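Local structure of amorpha-4,11-diene synthase (Artemisia annua, 4GAX) at residues F269-K272 with Y277-D280; D316-A321 with E348-I353; K264-F269 with V312-D317. The protein is a plant sesquiterpene synthase, here an engineered alpha-bisabolol synthase variant, that probably cyclises farnesyl diphosphate. All blocks are in the same frame, centred on the assembly; numbering follows the deposited sequence.

Interaction 1. Residues F269-K272 with Y277-D280; sequences FDVK and YSRD
Val271 packs against the Ser278 hydroxyl, the Arg279 carbonyl oxygen and the Asp280 side chain where the chain turns back after the short helix 271-274, in the connection that joins helices 238-269 and 282-292 of the class I terpene synthase fold. The tight part is the corner held by one methyl of the isopropyl group. With chi1 at 72°, CG1 sits between the backbone N and the carbonyl carbon, while CG2 lies anti to N. Val271 CG2 reaches Ser278 OG at 3.7 Å and Arg279 O at 3.9 Å, contacts of van der Waals type. Ser278 OG has its own polar partner in Ala275 O, a bond within the turn, and Leu314 and Asp317 of helix 299-322 also touch its side chain. The Arg279 CB turns away from Val271, and its side chain touches Phe32, Phe542 and Thr543 and forms a long, weak ion pair with Asp317. The looser rim lies at the other methyl and leads out to Lys272, which is exposed and makes no contact, its NZ staying 6.8 Å from Asp280 OD2. Here partly exposed Asp280 contributes the flank of its side chain, its OD1 being hydrogen-bonded to Trp266 NE1, and Val271 CG1 rests 4.0 Å from Asp280 CB.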
loop_
_atom_site.group_PDB
_atom_site.type_symbol
_atom_site.label_atom_id
_atom_site.label_comp_id
_atom_site.label_asym_id
_atom_site.label_seq_id
_atom_site.Cartn_x
_atom_site.Cartn_y
_atom_site.Cartn_z
ATOM N N PHE A 269 -12.034 20.586 13.655
ATOM C CA PHE A 269 -10.802 20.826 14.387
ATOM C C PHE A 269 -10.242 22.231 14.132
ATOM O O PHE A 269 -9.547 22.807 14.993
ATOM C CB PHE A 269 -9.765 19.740 14.072
ATOM C CG PHE A 269 -8.443 19.966 14.744
ATOM C CD1 PHE A 269 -8.364 20.037 16.130
ATOM C CD2 PHE A 269 -7.279 20.114 14.000
ATOM C CE1 PHE A 269 -7.141 20.267 16.767
ATOM C CE2 PHE A 269 -6.051 20.338 14.631
ATOM C CZ PHE A 269 -5.988 20.416 16.017
ATOM N N ASP A 270 -10.562 22.781 12.960
ATOM C CA ASP A 270 -10.215 24.163 12.629
ATOM C C ASP A 270 -8.705 24.353 12.739
ATOM O O ASP A 270 -8.219 25.117 13.574
ATOM C CB ASP A 270 -10.950 25.130 13.559
ATOM C CG ASP A 270 -10.922 26.563 13.051
ATOM O OD1 ASP A 270 -10.765 26.760 11.824
ATOM O OD2 ASP A 270 -11.058 27.487 13.880
ATOM N N VAL A 271 -7.976 23.645 11.882
ATOM C CA VAL A 271 -6.524 23.536 11.976
ATOM C C VAL A 271 -5.782 24.863 11.823
ATOM O O VAL A 271 -4.774 25.099 12.497
ATOM C CB VAL A 271 -5.974 22.481 10.969
ATOM C CG1 VAL A 271 -6.057 22.992 9.534
ATOM C CG2 VAL A 271 -4.546 22.079 11.324
ATOM N N LYS A 272 -6.285 25.746 10.968
ATOM C CA LYS A 272 -5.580 26.999 10.721
ATOM C C LYS A 272 -5.560 27.860 11.975
ATOM O O LYS A 272 -4.654 28.660 12.164
ATOM C CB LYS A 272 -6.172 27.752 9.530
ATOM C CG LYS A 272 -7.588 28.275 9.728
ATOM C CD LYS A 272 -8.494 27.842 8.578
ATOM C CE LYS A 272 -7.839 28.061 7.212
ATOM N NZ LYS A 272 -7.635 29.506 6.901
ATOM N N TYR A 277 0.913 25.986 12.987
ATOM C CA TYR A 277 2.230 25.479 12.646
ATOM C C TYR A 277 2.152 24.304 11.660
ATOM O O TYR A 277 3.123 24.009 10.961
ATOM C CB TYR A 277 2.961 25.039 13.918
ATOM C CG TYR A 277 2.169 24.060 14.746
ATOM C CD1 TYR A 277 2.218 22.701 14.471
ATOM C CD2 TYR A 277 1.363 24.490 15.792
ATOM C CE1 TYR A 277 1.498 21.805 15.203
ATOM C CE2 TYR A 277 0.635 23.588 16.544
ATOM C CZ TYR A 277 0.708 22.248 16.238
ATOM O OH TYR A 277 -0.006 21.332 16.962
ATOM N N SER A 278 1.003 23.634 11.602
ATOM C CA SER A 278 0.891 22.412 10.797
ATOM C C SER A 278 0.124 22.570 9.479
ATOM O O SER A 278 -0.215 23.685 9.072
ATOM C CB SER A 278 0.307 21.265 11.628
ATOM O OG SER A 278 -0.931 21.651 12.197
ATOM N N ARG A 279 -0.172 21.434 8.847
ATOM C CA ARG A 279 -0.710 21.389 7.493
ATOM C C ARG A 279 -2.196 21.050 7.451
ATOM O O ARG A 279 -2.712 20.359 8.330
ATOM C CB ARG A 279 0.042 20.324 6.690
ATOM C CG ARG A 279 1.547 20.364 6.867
ATOM C CD ARG A 279 2.206 19.047 6.476
ATOM N NE ARG A 279 3.648 19.118 6.694
ATOM C CZ ARG A 279 4.490 18.104 6.530
ATOM N NH1 ARG A 279 4.040 16.917 6.141
ATOM N NH2 ARG A 279 5.786 18.281 6.758
ATOM N N ASP A 280 -2.870 21.520 6.406
ATOM C CA ASP A 280 -4.267 21.169 6.148
ATOM C C ASP A 280 -4.286 20.086 5.057
ATOM O O ASP A 280 -4.370 20.402 3.856
ATOM C CB ASP A 280 -5.039 22.413 5.697
ATOM C CG ASP A 280 -6.536 22.168 5.565
ATOM O OD1 ASP A 280 -7.027 21.137 6.076
ATOM O OD2 ASP A 280 -7.229 23.020 4.954
#

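Interaction 2. Residues D316-A321 with E348-I353; sequences DDIYDA and EYMKPI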
loop_
_atom_site.group_PDB
_atom_site.type_symbol
_atom_site.label_atom_id
_atom_site.label_comp_id
_atom_site.label_asym_id
_atom_site.label_seq_id
_atom_site.Cartn_x
_atom_site.Cartn_y
_atom_site.Cartn_z
ATOM N N ASP A 316 4.146 15.199 14.504
ATOM C CA ASP A 316 5.444 15.345 13.843
ATOM C C ASP A 316 5.796 16.810 13.616
ATOM O O ASP A 316 6.945 17.216 13.772
ATOM C CB ASP A 316 5.468 14.605 12.507
ATOM C CG ASP A 316 6.133 13.251 12.605
ATOM O OD1 ASP A 316 7.028 13.085 13.462
ATOM O OD2 ASP A 316 5.761 12.349 11.826
ATOM N N ASP A 317 4.794 17.601 13.251
ATOM C CA ASP A 317 5.000 19.016 12.979
ATOM C C ASP A 317 5.275 19.828 14.245
ATOM O O ASP A 317 5.726 20.970 14.161
ATOM C CB ASP A 317 3.821 19.597 12.195
ATOM C CG ASP A 317 3.781 19.111 10.751
ATOM O OD1 ASP A 317 4.757 18.459 10.310
ATOM O OD2 ASP A 317 2.779 19.395 10.053
ATOM N N ILE A 318 4.996 19.246 15.411
ATOM C CA ILE A 318 5.359 19.877 16.681
ATOM C C ILE A 318 6.782 19.478 17.063
ATOM O O ILE A 318 7.563 20.284 17.559
ATOM C CB ILE A 318 4.429 19.458 17.840
ATOM C CG1 ILE A 318 2.989 19.896 17.578
ATOM C CG2 ILE A 318 4.899 20.071 19.143
ATOM C CD1 ILE A 318 2.002 19.402 18.630
ATOM N N TYR A 319 7.124 18.219 16.829
ATOM C CA TYR A 319 8.438 17.731 17.230
ATOM C C TYR A 319 9.544 18.146 16.272
ATOM O O TYR A 319 10.681 18.352 16.697
ATOM C CB TYR A 319 8.425 16.210 17.415
ATOM C CG TYR A 319 7.896 15.797 18.764
ATOM C CD1 TYR A 319 8.762 15.431 19.788
ATOM C CD2 TYR A 319 6.532 15.807 19.026
ATOM C CE1 TYR A 319 8.278 15.065 21.039
ATOM C CE2 TYR A 319 6.040 15.445 20.259
ATOM C CZ TYR A 319 6.912 15.079 21.264
ATOM O OH TYR A 319 6.409 14.720 22.493
ATOM N N ASP A 320 9.221 18.276 14.987
ATOM C CA ASP A 320 10.251 18.586 14.004
ATOM C C ASP A 320 10.824 19.975 14.232
ATOM O O ASP A 320 11.956 20.120 14.690
ATOM C CB ASP A 320 9.721 18.466 12.578
ATOM C CG ASP A 320 10.839 18.359 11.554
ATOM O OD1 ASP A 320 10.590 18.591 10.350
ATOM O OD2 ASP A 320 11.978 18.038 11.960
ATOM N N ALA A 321 10.041 20.995 13.908
ATOM C CA ALA A 321 10.484 22.365 14.106
ATOM C C ALA A 321 9.947 22.928 15.420
ATOM O O ALA A 321 10.673 23.057 16.407
ATOM C CB ALA A 321 10.047 23.239 12.930
ATOM N N GLU A 348 0.180 25.787 26.418
ATOM C CA GLU A 348 -1.083 26.267 25.838
ATOM C C GLU A 348 -1.349 25.837 24.393
ATOM O O GLU A 348 -2.414 25.292 24.084
ATOM C CB GLU A 348 -1.176 27.794 25.942
ATOM C CG GLU A 348 -2.585 28.319 26.149
ATOM C CD GLU A 348 -3.157 27.915 27.495
ATOM O OE1 GLU A 348 -4.395 27.818 27.623
ATOM O OE2 GLU A 348 -2.360 27.692 28.429
ATOM N N TYR A 349 -0.388 26.069 23.507
ATOM C CA TYR A 349 -0.590 25.726 22.099
ATOM C C TYR A 349 -0.751 24.226 21.836
ATOM O O TYR A 349 -1.222 23.830 20.765
ATOM C CB TYR A 349 0.528 26.306 21.224
ATOM C CG TYR A 349 1.829 25.534 21.255
ATOM C CD1 TYR A 349 2.114 24.582 20.289
ATOM C CD2 TYR A 349 2.781 25.775 22.238
ATOM C CE1 TYR A 349 3.302 23.879 20.308
ATOM C CE2 TYR A 349 3.972 25.076 22.264
ATOM C CZ TYR A 349 4.230 24.131 21.293
ATOM O OH TYR A 349 5.421 23.431 21.304
ATOM N N MET A 350 -0.371 23.390 22.800
ATOM C CA MET A 350 -0.462 21.941 22.609
ATOM C C MET A 350 -1.798 21.383 23.095
ATOM O O MET A 350 -2.103 20.207 22.876
ATOM C CB MET A 350 0.682 21.231 23.333
ATOM C CG MET A 350 2.060 21.471 22.735
ATOM S SD MET A 350 3.348 21.010 23.912
ATOM C CE MET A 350 4.709 20.637 22.781
ATOM N N LYS A 351 -2.589 22.224 23.755
ATOM C CA LYS A 351 -3.875 21.774 24.288
ATOM C C LYS A 351 -4.861 21.250 23.229
ATOM O O LYS A 351 -5.416 20.155 23.400
ATOM C CB LYS A 351 -4.513 22.843 25.178
ATOM C CG LYS A 351 -3.715 23.145 26.456
ATOM C CD LYS A 351 -4.488 24.061 27.411
ATOM C CE LYS A 351 -3.798 24.133 28.772
ATOM N NZ LYS A 351 -4.661 24.769 29.815
ATOM N N PRO A 352 -5.072 22.001 22.123
ATOM C CA PRO A 352 -6.069 21.490 21.163
ATOM C C PRO A 352 -5.701 20.133 20.580
ATOM O O PRO A 352 -6.569 19.308 20.308
ATOM C CB PRO A 352 -6.062 22.543 20.041
ATOM C CG PRO A 352 -5.557 23.810 20.717
ATOM C CD PRO A 352 -4.548 23.327 21.731
ATOM N N ILE A 353 -4.411 19.898 20.390
ATOM C CA ILE A 353 -3.967 18.674 19.738
ATOM C C ILE A 353 -4.068 17.520 20.732
ATOM O O ILE A 353 -4.397 16.399 20.363
ATOM C CB ILE A 353 -2.517 18.809 19.198
ATOM C CG1 ILE A 353 -2.415 19.990 18.217
ATOM C CG2 ILE A 353 -2.073 17.510 18.514
ATOM C CD1 ILE A 353 -2.373 21.405 18.855
#
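Ile318 and Met350 mark the closest approach of the two backbones, their CA atoms 8.6 Å apart, with 316-321 fully helical and widening into a pi-type turn from Ile318 on, and 348-353 leading into helix 351-370. Ile318 carries the whole contact for its segment and uses two branches. CG2, anti to the backbone N, goes to the start of the second segment: Ile318 CG2 meets the terminal methyl Met350 CE at 3.7 Å, the two side chains crossing at a slant. The same methyl lies at the edge of the Tyr349 ring, near its plane, with Ile318 CG2 4.0 Å from Tyr349 OH. The other branch, extended through chi2 of 175°, takes Ile318 CD1 to a looser 4.5 Å from Ile353 CG1. Tyr349 is backed by its neighbour, since Met350 CG sits 3.6 Å above the plane of the Tyr349 ring, offset toward the rim. Its hydroxyl is hydrogen-bonded to Glu327, and Phe331 of helix 325-337 touches Met350. Ile318 lies inside the aspartate-rich DDxxD motif, as its first x, between Asp316 and Asp317 on one side and the poorly ordered Asp320 on the other; in class I terpene synthases this motif typically binds the magnesium ions that hold the substrate diphosphate.

Interaction 3. Residues K264-F269 with V312-D317; sequences KWWKAF and VTLIDD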
loop_
_atom_site.group_PDB
_atom_site.type_symbol
_atom_site.label_atom_id
_atom_site.label_comp_id
_atom_site.label_asym_id
_atom_site.label_seq_id
_atom_site.Cartn_x
_atom_site.Cartn_y
_atom_site.Cartn_z
ATOM N N LYS A 264 -15.497 16.534 7.487
ATOM C CA LYS A 264 -16.279 17.253 8.509
ATOM C C LYS A 264 -15.561 17.251 9.851
ATOM O O LYS A 264 -15.458 18.284 10.512
ATOM C CB LYS A 264 -17.679 16.649 8.670
ATOM C CG LYS A 264 -18.700 17.240 7.724
ATOM C CD LYS A 264 -19.838 16.271 7.449
ATOM C CE LYS A 264 -20.477 16.567 6.102
ATOM N NZ LYS A 264 -21.633 15.673 5.825
ATOM N N TRP A 265 -15.093 16.070 10.245
ATOM C CA TRP A 265 -14.270 15.894 11.440
ATOM C C TRP A 265 -13.075 16.844 11.446
ATOM O O TRP A 265 -12.818 17.531 12.444
ATOM C CB TRP A 265 -13.773 14.454 11.477
ATOM C CG TRP A 265 -12.821 14.098 12.599
ATOM C CD1 TRP A 265 -13.155 13.756 13.890
ATOM C CD2 TRP A 265 -11.390 13.972 12.509
ATOM N NE1 TRP A 265 -12.017 13.456 14.609
ATOM C CE2 TRP A 265 -10.924 13.577 13.786
ATOM C CE3 TRP A 265 -10.461 14.169 11.474
ATOM C CZ2 TRP A 265 -9.566 13.363 14.051
ATOM C CZ3 TRP A 265 -9.116 13.960 11.737
ATOM C CH2 TRP A 265 -8.678 13.558 13.014
ATOM N N TRP A 266 -12.350 16.881 10.328
ATOM C CA TRP A 266 -11.155 17.721 10.209
ATOM C C TRP A 266 -11.507 19.201 10.257
ATOM O O TRP A 266 -10.829 20.000 10.916
ATOM C CB TRP A 266 -10.386 17.396 8.908
ATOM C CG TRP A 266 -9.083 18.139 8.800
ATOM C CD1 TRP A 266 -8.735 19.069 7.858
ATOM C CD2 TRP A 266 -7.966 18.044 9.700
ATOM N NE1 TRP A 266 -7.462 19.541 8.102
ATOM C CE2 TRP A 266 -6.973 18.931 9.230
ATOM C CE3 TRP A 266 -7.712 17.298 10.859
ATOM C CZ2 TRP A 266 -5.738 19.082 9.874
ATOM C CZ3 TRP A 266 -6.490 17.442 11.492
ATOM C CH2 TRP A 266 -5.514 18.329 10.998
ATOM N N LYS A 267 -12.562 19.575 9.540
ATOM C CA LYS A 267 -12.988 20.964 9.513
ATOM C C LYS A 267 -13.403 21.441 10.905
ATOM O O LYS A 267 -13.232 22.612 11.244
ATOM C CB LYS A 267 -14.146 21.157 8.533
ATOM C CG LYS A 267 -14.732 22.577 8.559
ATOM C CD LYS A 267 -15.951 22.693 7.654
ATOM C CE LYS A 267 -16.623 24.059 7.799
ATOM N NZ LYS A 267 -15.671 25.161 7.512
ATOM N N ALA A 268 -13.941 20.535 11.718
ATOM C CA ALA A 268 -14.350 20.912 13.069
ATOM C C ALA A 268 -13.135 21.295 13.892
ATOM O O ALA A 268 -13.191 22.206 14.722
ATOM C CB ALA A 268 -15.082 19.761 13.733
ATOM N N PHE A 269 -12.034 20.586 13.655
ATOM C CA PHE A 269 -10.802 20.826 14.387
ATOM C C PHE A 269 -10.242 22.231 14.132
ATOM O O PHE A 269 -9.547 22.807 14.993
ATOM C CB PHE A 269 -9.765 19.740 14.072
ATOM C CG PHE A 269 -8.443 19.966 14.744
ATOM C CD1 PHE A 269 -8.364 20.037 16.130
ATOM C CD2 PHE A 269 -7.279 20.114 14.000
ATOM C CE1 PHE A 269 -7.141 20.267 16.767
ATOM C CE2 PHE A 269 -6.051 20.338 14.631
ATOM C CZ PHE A 269 -5.988 20.416 16.017
ATOM N N VAL A 312 -0.664 11.996 13.600
ATOM C CA VAL A 312 0.771 11.805 13.428
ATOM C C VAL A 312 1.385 13.009 12.726
ATOM O O VAL A 312 2.441 13.509 13.113
ATOM C CB VAL A 312 1.042 10.539 12.576
ATOM C CG1 VAL A 312 2.478 10.521 12.080
ATOM C CG2 VAL A 312 0.722 9.300 13.375
ATOM N N THR A 313 0.713 13.460 11.678
ATOM C CA THR A 313 1.147 14.625 10.929
ATOM C C THR A 313 1.251 15.843 11.849
ATOM O O THR A 313 2.253 16.566 11.813
ATOM C CB THR A 313 0.180 14.904 9.758
ATOM O OG1 THR A 313 0.121 13.750 8.903
ATOM C CG2 THR A 313 0.635 16.102 8.955
ATOM N N LEU A 314 0.235 16.056 12.686
ATOM C CA LEU A 314 0.252 17.171 13.633
ATOM C C LEU A 314 1.404 17.031 14.596
ATOM O O LEU A 314 2.195 17.971 14.772
ATOM C CB LEU A 314 -1.047 17.226 14.441
ATOM C CG LEU A 314 -2.270 17.767 13.706
ATOM C CD1 LEU A 314 -3.555 17.246 14.336
ATOM C CD2 LEU A 314 -2.241 19.267 13.754
ATOM N N ILE A 315 1.496 15.856 15.225
ATOM C CA ILE A 315 2.499 15.619 16.265
ATOM C C ILE A 315 3.921 15.739 15.703
ATOM O O ILE A 315 4.794 16.331 16.346
ATOM C CB ILE A 315 2.293 14.257 16.969
ATOM C CG1 ILE A 315 0.989 14.267 17.768
ATOM C CG2 ILE A 315 3.428 13.970 17.928
ATOM C CD1 ILE A 315 0.636 12.911 18.355
ATOM N N ASP A 316 4.146 15.199 14.504
ATOM C CA ASP A 316 5.444 15.345 13.843
ATOM C C ASP A 316 5.796 16.810 13.616
ATOM O O ASP A 316 6.945 17.216 13.772
ATOM C CB ASP A 316 5.468 14.605 12.507
ATOM C CG ASP A 316 6.133 13.251 12.605
ATOM O OD1 ASP A 316 7.028 13.085 13.462
ATOM O OD2 ASP A 316 5.761 12.349 11.826
ATOM N N ASP A 317 4.794 17.601 13.251
ATOM C CA ASP A 317 5.000 19.016 12.979
ATOM C C ASP A 317 5.275 19.828 14.245
ATOM O O ASP A 317 5.726 20.970 14.161
ATOM C CB ASP A 317 3.821 19.597 12.195
ATOM C CG ASP A 317 3.781 19.111 10.751
ATOM O OD1 ASP A 317 4.757 18.459 10.310
ATOM O OD2 ASP A 317 2.779 19.395 10.053
#
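Trp266 and Phe269, one helical turn apart, both reach Leu314, which spans the gap between helices 238-269 and 299-322. The backbones are well separated, the nearest CA pair, Phe269 and Leu314, being 11.7 Å apart, and side chains alone bring the two helices together. At the beginning of 264-269, Lys264 stays on the exposed side, and Trp265 turns its ring to Leu356 and Thr360 of helix 351-370 and forms a cation-pi pair with Lys307. Trp266 is the first to touch. Its CB does not aim straight at the other helix, but with CG anti to the backbone N (chi1 -175°) the indole extends to it, and the six-membered ring presents its edge: Trp266 CH2 is 4.0 Å and Trp266 CZ3 4.1 Å from Leu314 CD1, the methyl lying near the ring plane. Ile282 of helix 282-292 also packs on this indole. The contact joins helices 238-269 and 299-322 of the all-helical class I terpene synthase fold, and Leu314 lies two residues before Asp316, which with Asp317 opens the DDxxD sequence on the same helix. A helical bond from Ala268 N to Lys264 O, 3.0 Å, carries the chain on to Phe269. The Phe269 CB points toward the other helix, and CG anti to the backbone N (chi1 177°) brings the ring to Leu314. It meets the leucine at a slant, neither flat nor edge-on, with Phe269 CE2 4.0 Å from Leu314 CD1, the methyl it shares with Trp266, and 4.1 Å from Leu314 CD2, which lies nearer the phenyl ring than the indole. The planes of the two aromatic rings, which also meet each other, are inclined at about 40°. Leu356 touches both Phe269 and Leu314.

Going from the N terminus, interactions 1 and 3 set out from the same place, since Phe269 ends 264-269 and begins 269-272. Interaction 1 closes a short loop, returning at 277-280 after four residues. Interaction 3 closes a wider one that contains it, bringing helix 299-322 back beside the end of helix 238-269. Interaction 2 follows interaction 1 in series and overlaps the end of interaction 3 at Asp316 and Asp317; its loop passes through helix 325-337 and closes on the start of helix 351-370. The three also touch in space: Tyr277 reaches Ile318 and Ile353, and Phe269 lies against Pro352, so the ends of helices 238-269 and 299-322, the start of 351-370 and the 277-280 loop meet in one place.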